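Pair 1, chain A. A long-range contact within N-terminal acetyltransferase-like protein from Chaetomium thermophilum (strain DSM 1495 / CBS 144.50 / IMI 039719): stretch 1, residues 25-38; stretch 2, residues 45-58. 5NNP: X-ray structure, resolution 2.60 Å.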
# COMPACT_ATOMS: atom_id res chain seq x y z
N GLN A 25 -33.97 -10.36 17.90
CA GLN A 25 -34.65 -11.03 19.01
C GLN A 25 -34.56 -12.55 18.86
O GLN A 25 -35.51 -13.20 18.41
CB GLN A 25 -36.11 -10.58 19.10
CG GLN A 25 -36.28 -9.11 19.46
CD GLN A 25 -35.75 -8.76 20.85
OE1 GLN A 25 -36.42 -8.98 21.86
NE2 GLN A 25 -34.54 -8.22 20.90
N TYR A 26 -33.41 -13.09 19.24
CA TYR A 26 -33.11 -14.51 19.10
C TYR A 26 -34.09 -15.41 19.85
O TYR A 26 -34.62 -16.37 19.30
CB TYR A 26 -31.69 -14.79 19.59
CG TYR A 26 -30.63 -13.99 18.85
CD1 TYR A 26 -29.45 -13.63 19.47
CD2 TYR A 26 -30.83 -13.61 17.53
CE1 TYR A 26 -28.48 -12.90 18.79
CE2 TYR A 26 -29.87 -12.89 16.84
CZ TYR A 26 -28.70 -12.54 17.48
OH TYR A 26 -27.74 -11.82 16.80
N LYS A 27 -34.30 -15.09 21.12
CA LYS A 27 -35.20 -15.87 21.97
C LYS A 27 -36.62 -15.86 21.41
O LYS A 27 -37.26 -16.92 21.31
CB LYS A 27 -35.17 -15.32 23.40
CG LYS A 27 -33.79 -15.34 24.03
CD LYS A 27 -33.09 -16.67 23.76
CE LYS A 27 -31.76 -16.76 24.49
NZ LYS A 27 -31.18 -18.13 24.38
N ARG A 28 -37.12 -14.68 21.05
CA ARG A 28 -38.45 -14.55 20.48
C ARG A 28 -38.59 -15.35 19.18
O ARG A 28 -39.69 -15.76 18.82
CB ARG A 28 -38.78 -13.07 20.24
CG ARG A 28 -39.27 -12.33 21.47
CD ARG A 28 -39.23 -10.81 21.28
NE ARG A 28 -39.68 -10.42 19.95
CZ ARG A 28 -39.72 -9.16 19.51
NH1 ARG A 28 -40.14 -8.90 18.28
NH2 ARG A 28 -39.34 -8.17 20.31
N GLY A 29 -37.47 -15.57 18.49
CA GLY A 29 -37.45 -16.30 17.23
C GLY A 29 -37.20 -17.80 17.36
O GLY A 29 -37.87 -18.60 16.71
N LEU A 30 -36.23 -18.17 18.20
CA LEU A 30 -35.97 -19.57 18.51
C LEU A 30 -37.20 -20.27 19.10
O LEU A 30 -37.64 -21.29 18.58
CB LEU A 30 -34.80 -19.69 19.48
CG LEU A 30 -33.44 -19.35 18.89
CD1 LEU A 30 -32.40 -19.17 19.99
CD2 LEU A 30 -33.01 -20.43 17.90
N LYS A 31 -37.74 -19.71 20.19
CA LYS A 31 -38.92 -20.28 20.84
C LYS A 31 -40.05 -20.47 19.84
O LYS A 31 -40.85 -21.40 19.95
CB LYS A 31 -39.39 -19.38 21.99
CG LYS A 31 -38.37 -19.17 23.10
CD LYS A 31 -38.85 -18.10 24.09
CE LYS A 31 -37.74 -17.64 25.02
NZ LYS A 31 -38.09 -16.39 25.74
N ALA A 32 -40.10 -19.57 18.86
CA ALA A 32 -41.11 -19.63 17.80
C ALA A 32 -40.81 -20.77 16.84
O ALA A 32 -41.68 -21.59 16.55
CB ALA A 32 -41.17 -18.31 17.06
N ALA A 33 -39.57 -20.82 16.35
CA ALA A 33 -39.15 -21.86 15.41
C ALA A 33 -39.27 -23.25 16.03
O ALA A 33 -39.64 -24.21 15.35
CB ALA A 33 -37.73 -21.62 14.94
N GLU A 34 -38.96 -23.36 17.32
CA GLU A 34 -39.04 -24.65 18.00
C GLU A 34 -40.46 -25.19 18.03
O GLU A 34 -40.65 -26.40 18.14
CB GLU A 34 -38.50 -24.54 19.43
CG GLU A 34 -37.59 -25.68 19.81
CD GLU A 34 -36.37 -25.78 18.89
OE1 GLU A 34 -36.02 -24.75 18.27
OE2 GLU A 34 -35.78 -26.87 18.80
N GLN A 35 -41.44 -24.30 17.94
CA GLN A 35 -42.84 -24.73 17.91
C GLN A 35 -43.22 -25.33 16.55
O GLN A 35 -44.14 -26.15 16.47
CB GLN A 35 -43.77 -23.58 18.26
CG GLN A 35 -45.17 -24.05 18.63
CD GLN A 35 -46.12 -22.90 18.93
OE1 GLN A 35 -45.78 -21.73 18.73
NE2 GLN A 35 -47.32 -23.23 19.40
N ILE A 36 -42.53 -24.92 15.49
CA ILE A 36 -42.77 -25.49 14.17
C ILE A 36 -42.10 -26.85 14.05
O ILE A 36 -42.64 -27.77 13.44
CB ILE A 36 -42.25 -24.59 13.04
CG1 ILE A 36 -42.77 -23.17 13.19
CG2 ILE A 36 -42.63 -25.16 11.68
CD1 ILE A 36 -42.34 -22.25 12.07
N LEU A 37 -40.91 -26.96 14.64
CA LEU A 37 -40.08 -28.15 14.53
C LEU A 37 -40.57 -29.31 15.42
O LEU A 37 -40.16 -30.46 15.24
CB LEU A 37 -38.62 -27.81 14.88
CG LEU A 37 -37.87 -26.84 13.95
CD1 LEU A 37 -36.52 -26.44 14.54
CD2 LEU A 37 -37.70 -27.43 12.56
N LYS A 38 -41.46 -29.01 16.36
CA LYS A 38 -42.04 -30.05 17.20
C LYS A 38 -43.20 -30.72 16.48
O LYS A 38 -43.56 -31.85 16.78
CB LYS A 38 -42.49 -29.47 18.55
CG LYS A 38 -42.90 -30.52 19.57
CD LYS A 38 -43.24 -29.90 20.91
CE LYS A 38 -43.62 -30.97 21.92
NZ LYS A 38 -44.03 -30.38 23.22
N ASP A 45 -36.69 -25.14 5.66
CA ASP A 45 -36.62 -23.68 5.70
C ASP A 45 -36.50 -23.18 7.13
O ASP A 45 -35.76 -22.24 7.39
CB ASP A 45 -37.84 -23.07 5.02
CG ASP A 45 -37.84 -23.28 3.52
OD1 ASP A 45 -37.04 -24.12 3.06
OD2 ASP A 45 -38.63 -22.61 2.82
N THR A 46 -37.21 -23.83 8.04
CA THR A 46 -37.16 -23.44 9.44
C THR A 46 -35.82 -23.80 10.09
O THR A 46 -35.28 -23.03 10.89
CB THR A 46 -38.32 -24.08 10.23
OG1 THR A 46 -39.57 -23.61 9.70
CG2 THR A 46 -38.24 -23.71 11.71
N MET A 47 -35.28 -24.96 9.75
CA MET A 47 -34.01 -25.39 10.33
C MET A 47 -32.91 -24.40 9.95
O MET A 47 -32.07 -24.06 10.79
CB MET A 47 -33.65 -26.80 9.87
CG MET A 47 -34.72 -27.83 10.11
SD MET A 47 -34.23 -29.45 9.48
CE MET A 47 -32.71 -29.71 10.38
N SER A 48 -32.92 -23.96 8.69
CA SER A 48 -31.97 -22.97 8.19
C SER A 48 -32.09 -21.64 8.93
O SER A 48 -31.08 -21.02 9.26
CB SER A 48 -32.17 -22.73 6.69
OG SER A 48 -31.97 -23.91 5.94
N MET A 49 -33.32 -21.19 9.16
CA MET A 49 -33.57 -19.94 9.88
C MET A 49 -33.06 -20.03 11.31
O MET A 49 -32.62 -19.04 11.89
CB MET A 49 -35.05 -19.60 9.88
CG MET A 49 -35.56 -19.14 8.54
SD MET A 49 -34.58 -17.77 7.92
CE MET A 49 -34.70 -16.64 9.31
N LYS A 50 -33.12 -21.23 11.87
CA LYS A 50 -32.60 -21.47 13.21
C LYS A 50 -31.08 -21.50 13.19
O LYS A 50 -30.43 -21.07 14.15
CB LYS A 50 -33.17 -22.78 13.77
CG LYS A 50 -32.62 -23.18 15.12
CD LYS A 50 -33.21 -24.52 15.54
CE LYS A 50 -32.68 -24.98 16.90
NZ LYS A 50 -33.27 -26.27 17.33
N ALA A 51 -30.52 -22.00 12.09
CA ALA A 51 -29.08 -22.06 11.88
C ALA A 51 -28.47 -20.67 11.85
O ALA A 51 -27.36 -20.47 12.33
CB ALA A 51 -28.76 -22.80 10.60
N LEU A 52 -29.20 -19.72 11.28
CA LEU A 52 -28.76 -18.32 11.24
C LEU A 52 -28.62 -17.74 12.64
O LEU A 52 -27.59 -17.18 12.99
CB LEU A 52 -29.73 -17.46 10.44
CG LEU A 52 -29.54 -17.32 8.93
CD1 LEU A 52 -30.50 -16.27 8.40
CD2 LEU A 52 -28.10 -16.98 8.59
N ILE A 53 -29.69 -17.87 13.42
CA ILE A 53 -29.73 -17.36 14.78
C ILE A 53 -28.64 -17.99 15.64
O ILE A 53 -28.03 -17.33 16.47
CB ILE A 53 -31.10 -17.59 15.44
CG1 ILE A 53 -32.19 -16.87 14.64
CG2 ILE A 53 -31.08 -17.12 16.88
CD1 ILE A 53 -33.60 -17.09 15.17
N LEU A 54 -28.39 -19.28 15.43
CA LEU A 54 -27.32 -19.95 16.14
C LEU A 54 -25.97 -19.32 15.81
O LEU A 54 -25.17 -19.03 16.70
CB LEU A 54 -27.30 -21.44 15.81
CG LEU A 54 -28.49 -22.24 16.35
CD1 LEU A 54 -28.38 -23.69 15.92
CD2 LEU A 54 -28.57 -22.13 17.86
N ASN A 55 -25.74 -19.09 14.51
CA ASN A 55 -24.51 -18.46 14.04
C ASN A 55 -24.40 -17.02 14.54
O ASN A 55 -23.30 -16.52 14.78
CB ASN A 55 -24.45 -18.49 12.51
CG ASN A 55 -23.09 -18.08 11.96
OD1 ASN A 55 -22.93 -16.97 11.46
ND2 ASN A 55 -22.11 -18.97 12.06
N ALA A 56 -25.55 -16.38 14.71
CA ALA A 56 -25.61 -15.00 15.19
C ALA A 56 -25.40 -14.93 16.70
O ALA A 56 -25.64 -13.89 17.33
CB ALA A 56 -26.93 -14.37 14.80
N GLN A 57 -24.97 -16.04 17.30
CA GLN A 57 -24.68 -16.08 18.72
C GLN A 57 -23.58 -17.11 18.98
O GLN A 57 -23.64 -17.89 19.92
CB GLN A 57 -25.95 -16.41 19.53
CG GLN A 57 -25.84 -16.15 21.04
CD GLN A 57 -26.01 -14.68 21.43
OE1 GLN A 57 -25.41 -13.79 20.82
NE2 GLN A 57 -26.84 -14.42 22.44
N GLY A 58 -22.57 -17.10 18.11
CA GLY A 58 -21.36 -17.87 18.33
C GLY A 58 -21.43 -19.36 18.06
O GLY A 58 -20.40 -20.03 17.98

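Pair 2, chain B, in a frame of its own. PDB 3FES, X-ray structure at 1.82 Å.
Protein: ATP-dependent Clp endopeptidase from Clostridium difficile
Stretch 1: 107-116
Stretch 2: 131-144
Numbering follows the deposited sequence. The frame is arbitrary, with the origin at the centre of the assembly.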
# COMPACT_ATOMS: atom_id res chain seq x y z
N THR B 107 -7.26 -1.50 5.56
CA THR B 107 -6.24 -1.85 4.57
C THR B 107 -6.83 -2.02 3.16
O THR B 107 -6.20 -1.62 2.18
CB THR B 107 -5.41 -3.09 4.96
OG1 THR B 107 -6.21 -4.27 4.95
CG2 THR B 107 -4.78 -2.90 6.34
N GLU B 108 -8.06 -2.49 3.10
CA GLU B 108 -8.73 -2.73 1.80
C GLU B 108 -8.97 -1.41 1.05
O GLU B 108 -8.86 -1.34 -0.20
CB GLU B 108 -10.05 -3.55 2.00
CG GLU B 108 -11.15 -2.87 2.83
CD GLU B 108 -11.02 -3.11 4.31
OE1 GLU B 108 -12.06 -2.99 5.01
OE2 GLU B 108 -9.91 -3.46 4.78
N HIS B 109 -9.31 -0.37 1.80
CA HIS B 109 -9.52 0.96 1.20
C HIS B 109 -8.24 1.58 0.66
O HIS B 109 -8.26 2.18 -0.40
CB HIS B 109 -10.27 1.92 2.14
CG HIS B 109 -11.53 1.33 2.71
ND1 HIS B 109 -12.70 1.19 1.98
CD2 HIS B 109 -11.77 0.79 3.93
CE1 HIS B 109 -13.62 0.61 2.75
NE2 HIS B 109 -13.09 0.39 3.94
N ILE B 110 -7.14 1.37 1.37
CA ILE B 110 -5.83 1.85 0.90
C ILE B 110 -5.43 1.11 -0.37
O ILE B 110 -5.01 1.72 -1.32
CB ILE B 110 -4.77 1.76 1.99
CG1 ILE B 110 -5.25 2.57 3.21
CG2 ILE B 110 -3.37 2.27 1.46
CD1 ILE B 110 -4.27 2.49 4.45
N LEU B 111 -5.61 -0.21 -0.40
CA LEU B 111 -5.24 -0.95 -1.62
C LEU B 111 -6.17 -0.56 -2.79
O LEU B 111 -5.72 -0.41 -3.93
CB LEU B 111 -5.24 -2.48 -1.33
CG LEU B 111 -4.78 -3.34 -2.53
CD1 LEU B 111 -3.39 -2.94 -3.04
CD2 LEU B 111 -4.82 -4.87 -2.12
N LEU B 112 -7.47 -0.38 -2.52
CA LEU B 112 -8.40 0.11 -3.55
C LEU B 112 -7.89 1.43 -4.18
O LEU B 112 -7.96 1.67 -5.40
CB LEU B 112 -9.74 0.41 -2.90
CG LEU B 112 -11.07 0.26 -3.61
CD1 LEU B 112 -11.09 -0.91 -4.59
CD2 LEU B 112 -12.06 0.01 -2.46
N ALA B 113 -7.43 2.30 -3.30
CA ALA B 113 -6.95 3.62 -3.69
C ALA B 113 -5.65 3.56 -4.49
O ALA B 113 -5.50 4.31 -5.47
CB ALA B 113 -6.73 4.46 -2.39
N ILE B 114 -4.73 2.66 -4.10
CA ILE B 114 -3.50 2.44 -4.87
C ILE B 114 -3.89 2.08 -6.29
O ILE B 114 -3.42 2.69 -7.26
CB ILE B 114 -2.61 1.33 -4.25
CG1 ILE B 114 -1.93 1.86 -2.97
CG2 ILE B 114 -1.47 0.93 -5.23
CD1 ILE B 114 -1.16 0.76 -2.20
N ILE B 115 -4.75 1.09 -6.42
CA ILE B 115 -5.20 0.62 -7.76
C ILE B 115 -5.90 1.70 -8.59
O ILE B 115 -5.59 1.91 -9.79
CB ILE B 115 -6.06 -0.64 -7.62
CG1 ILE B 115 -5.18 -1.77 -7.09
CG2 ILE B 115 -6.72 -1.07 -9.00
CD1 ILE B 115 -5.96 -3.02 -6.61
N GLN B 116 -6.83 2.39 -7.96
CA GLN B 116 -7.53 3.51 -8.59
C GLN B 116 -6.63 4.63 -9.06
O GLN B 116 -6.88 5.19 -10.14
CB GLN B 116 -8.53 4.11 -7.63
CG GLN B 116 -9.86 3.52 -7.80
CD GLN B 116 -10.43 3.88 -9.12
OE1 GLN B 116 -10.50 5.06 -9.47
NE2 GLN B 116 -10.80 2.88 -9.89
N VAL B 131 -0.54 -8.84 -12.58
CA VAL B 131 -1.67 -9.09 -11.69
C VAL B 131 -2.45 -7.87 -11.27
O VAL B 131 -3.11 -7.91 -10.22
CB VAL B 131 -1.22 -9.84 -10.42
CG1 VAL B 131 -0.77 -11.26 -10.77
CG2 VAL B 131 -0.18 -9.05 -9.65
N ASN B 132 -2.38 -6.78 -12.02
CA ASN B 132 -3.14 -5.58 -11.61
C ASN B 132 -4.66 -5.91 -11.55
O ASN B 132 -5.30 -5.71 -10.53
CB ASN B 132 -2.86 -4.36 -12.52
CG ASN B 132 -3.01 -3.02 -11.77
OD1 ASN B 132 -4.03 -2.75 -11.13
ND2 ASN B 132 -1.96 -2.17 -11.82
N ASP B 133 -5.22 -6.45 -12.63
CA ASP B 133 -6.66 -6.66 -12.63
C ASP B 133 -7.04 -7.82 -11.72
O ASP B 133 -8.16 -7.86 -11.22
CB ASP B 133 -7.20 -6.93 -14.04
CG ASP B 133 -7.31 -5.65 -14.89
OD1 ASP B 133 -7.32 -4.51 -14.34
OD2 ASP B 133 -7.42 -5.78 -16.13
N ARG B 134 -6.14 -8.79 -11.57
CA ARG B 134 -6.40 -9.93 -10.68
C ARG B 134 -6.45 -9.48 -9.21
O ARG B 134 -7.27 -9.94 -8.43
CB ARG B 134 -5.35 -11.00 -10.88
CG ARG B 134 -5.39 -11.56 -12.30
CD ARG B 134 -4.97 -13.00 -12.34
NE ARG B 134 -6.00 -13.81 -11.72
CZ ARG B 134 -6.98 -14.39 -12.40
NH1 ARG B 134 -7.06 -14.28 -13.72
NH2 ARG B 134 -7.89 -15.10 -11.74
N THR B 135 -5.57 -8.55 -8.88
CA THR B 135 -5.53 -7.96 -7.52
C THR B 135 -6.83 -7.23 -7.26
O THR B 135 -7.43 -7.41 -6.20
CB THR B 135 -4.29 -7.03 -7.36
OG1 THR B 135 -3.10 -7.79 -7.58
CG2 THR B 135 -4.23 -6.43 -5.97
N LEU B 136 -7.27 -6.41 -8.21
CA LEU B 136 -8.56 -5.75 -8.10
C LEU B 136 -9.74 -6.72 -7.91
O LEU B 136 -10.60 -6.49 -7.07
CB LEU B 136 -8.81 -4.87 -9.31
CG LEU B 136 -10.11 -4.07 -9.25
CD1 LEU B 136 -10.15 -3.17 -8.04
CD2 LEU B 136 -10.23 -3.29 -10.55
N ALA B 137 -9.79 -7.79 -8.70
CA ALA B 137 -10.84 -8.78 -8.58
C ALA B 137 -10.84 -9.41 -7.19
O ALA B 137 -11.89 -9.52 -6.57
CB ALA B 137 -10.68 -9.86 -9.66
N GLN B 138 -9.67 -9.82 -6.71
CA GLN B 138 -9.54 -10.52 -5.42
C GLN B 138 -9.93 -9.58 -4.28
O GLN B 138 -10.57 -9.98 -3.30
CB GLN B 138 -8.09 -10.98 -5.20
CG GLN B 138 -7.92 -11.81 -3.93
CD GLN B 138 -8.52 -13.17 -4.08
OE1 GLN B 138 -8.13 -13.92 -4.97
NE2 GLN B 138 -9.51 -13.51 -3.21
N LEU B 139 -9.54 -8.31 -4.43
CA LEU B 139 -9.86 -7.29 -3.42
C LEU B 139 -11.37 -7.07 -3.42
O LEU B 139 -11.97 -6.96 -2.37
CB LEU B 139 -9.13 -5.98 -3.71
CG LEU B 139 -9.45 -4.77 -2.79
CD1 LEU B 139 -9.20 -5.06 -1.30
CD2 LEU B 139 -8.67 -3.50 -3.27
N THR B 140 -11.97 -7.02 -4.59
CA THR B 140 -13.40 -6.79 -4.69
C THR B 140 -14.19 -7.94 -4.08
O THR B 140 -15.19 -7.69 -3.37
CB THR B 140 -13.82 -6.64 -6.16
OG1 THR B 140 -13.15 -5.50 -6.71
CG2 THR B 140 -15.33 -6.41 -6.30
N ILE B 141 -13.79 -9.19 -4.35
CA ILE B 141 -14.55 -10.28 -3.72
C ILE B 141 -14.30 -10.32 -2.22
O ILE B 141 -15.20 -10.60 -1.44
CB ILE B 141 -14.42 -11.70 -4.39
CG1 ILE B 141 -13.04 -12.32 -4.19
CG2 ILE B 141 -14.88 -11.70 -5.85
CD1 ILE B 141 -13.10 -13.86 -4.23
N ASP B 142 -13.06 -10.00 -1.81
CA ASP B 142 -12.74 -10.01 -0.38
C ASP B 142 -13.49 -8.94 0.39
O ASP B 142 -13.58 -9.01 1.61
CB ASP B 142 -11.24 -9.86 -0.15
CG ASP B 142 -10.50 -11.16 -0.39
OD1 ASP B 142 -11.10 -12.09 -0.92
OD2 ASP B 142 -9.32 -11.23 -0.05
N MSE B 143 -13.99 -7.93 -0.31
CA MSE B 143 -14.79 -6.89 0.33
C MSE B 143 -16.31 -7.15 0.26
O MSE B 143 -17.11 -6.29 0.65
CB MSE B 143 -14.45 -5.53 -0.27
CG MSE B 143 -13.03 -5.07 0.03
SE MSE B 143 -12.65 -3.41 -0.83
CE MSE B 143 -13.97 -2.32 0.16
N MSE B 144 -16.71 -8.32 -0.24
CA MSE B 144 -18.14 -8.62 -0.34
C MSE B 144 -18.68 -9.10 1.00
O MSE B 144 -17.92 -9.57 1.86
CB MSE B 144 -18.43 -9.66 -1.42
CG MSE B 144 -18.28 -9.14 -2.84
SE MSE B 144 -18.31 -10.56 -4.08
CE MSE B 144 -20.21 -10.99 -4.14
O HOH W 1 -4.49 0.30 -11.50

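What separates the two contacts most sharply? Pair 1 fastens its helices with a charged link, whereas in pair 2 no direct hydrogen bond crosses between the stretches. In pair 1 the fully extended side chain of Lys A50 carries its ammonium to Glu A34, forming a salt bridge with 3.0 Å between Lys A50 NZ and Glu A34 OE2 and a weak hydrogen bond of 3.3 Å from Lys A50 NZ to Glu A34 OE1. The superposition puts Leu B136 at the place of Lys A50 and Gln B116 at that of Glu A34. Leu B136 instead makes apolar contacts, with Leu B136 CD1 4.2 Å from Leu B112 CD1.

What backbone do they share? Each is a pair of helices running roughly antiparallel, at 156° in pair 1 and 149° in pair 2, with closest axial approaches of 9.9 and 10.6 Å. Fourteen central residues superpose with an RMSD of 0.4 Å.

How is the middle of each interface filled? Ile A53 and Leu B139 occupy matching positions, their side-chain centres 0.6 Å apart, and both point toward the opposing helix. Facing them are Gly A29 in pair 1 and Leu B111 in pair 2. With no side chain at Gly A29, Ile A53 CD1 comes within 4.3 Å of Gly A29 C; a CB there would lie only 3.3 Å from that methyl. Pair 2 accommodates a leucine at this place, with Leu B111 CG 4.0 Å from Leu B139 CD2, and Leu B139 sits as a knob among Glu B108, Leu B111, Leu B112 and Ile B115. One leucine is common to both: Leu A30 CG lies 3.8 Å from Ile A53 CG2, and Leu B112 CD1 lies 3.8 Å from Leu B139 CD2.

How do the ends of the contact differ? Where pair 1 has the small Ala A33, its CB 3.9 Å from Thr A46 CG2, pair 2 has Ile B115, a knob among Asn B132, Thr B135, Leu B136 and Leu B139. A water there donates to both Ile B115 O (2.6 Å from the water O) and Asn B132 OD1 (3.1 Å from it). At the other end, Tyr A26 packs its ring against Ile A53, with 3.6 Å between Tyr A26 CD2 and Ile A53 CG2. Its counterpart Glu B108 contributes its CB, 3.7 Å from Leu B139 CD1 and 3.8 Å from SE of the selenomethionine Met B143, while its carboxylate leads away.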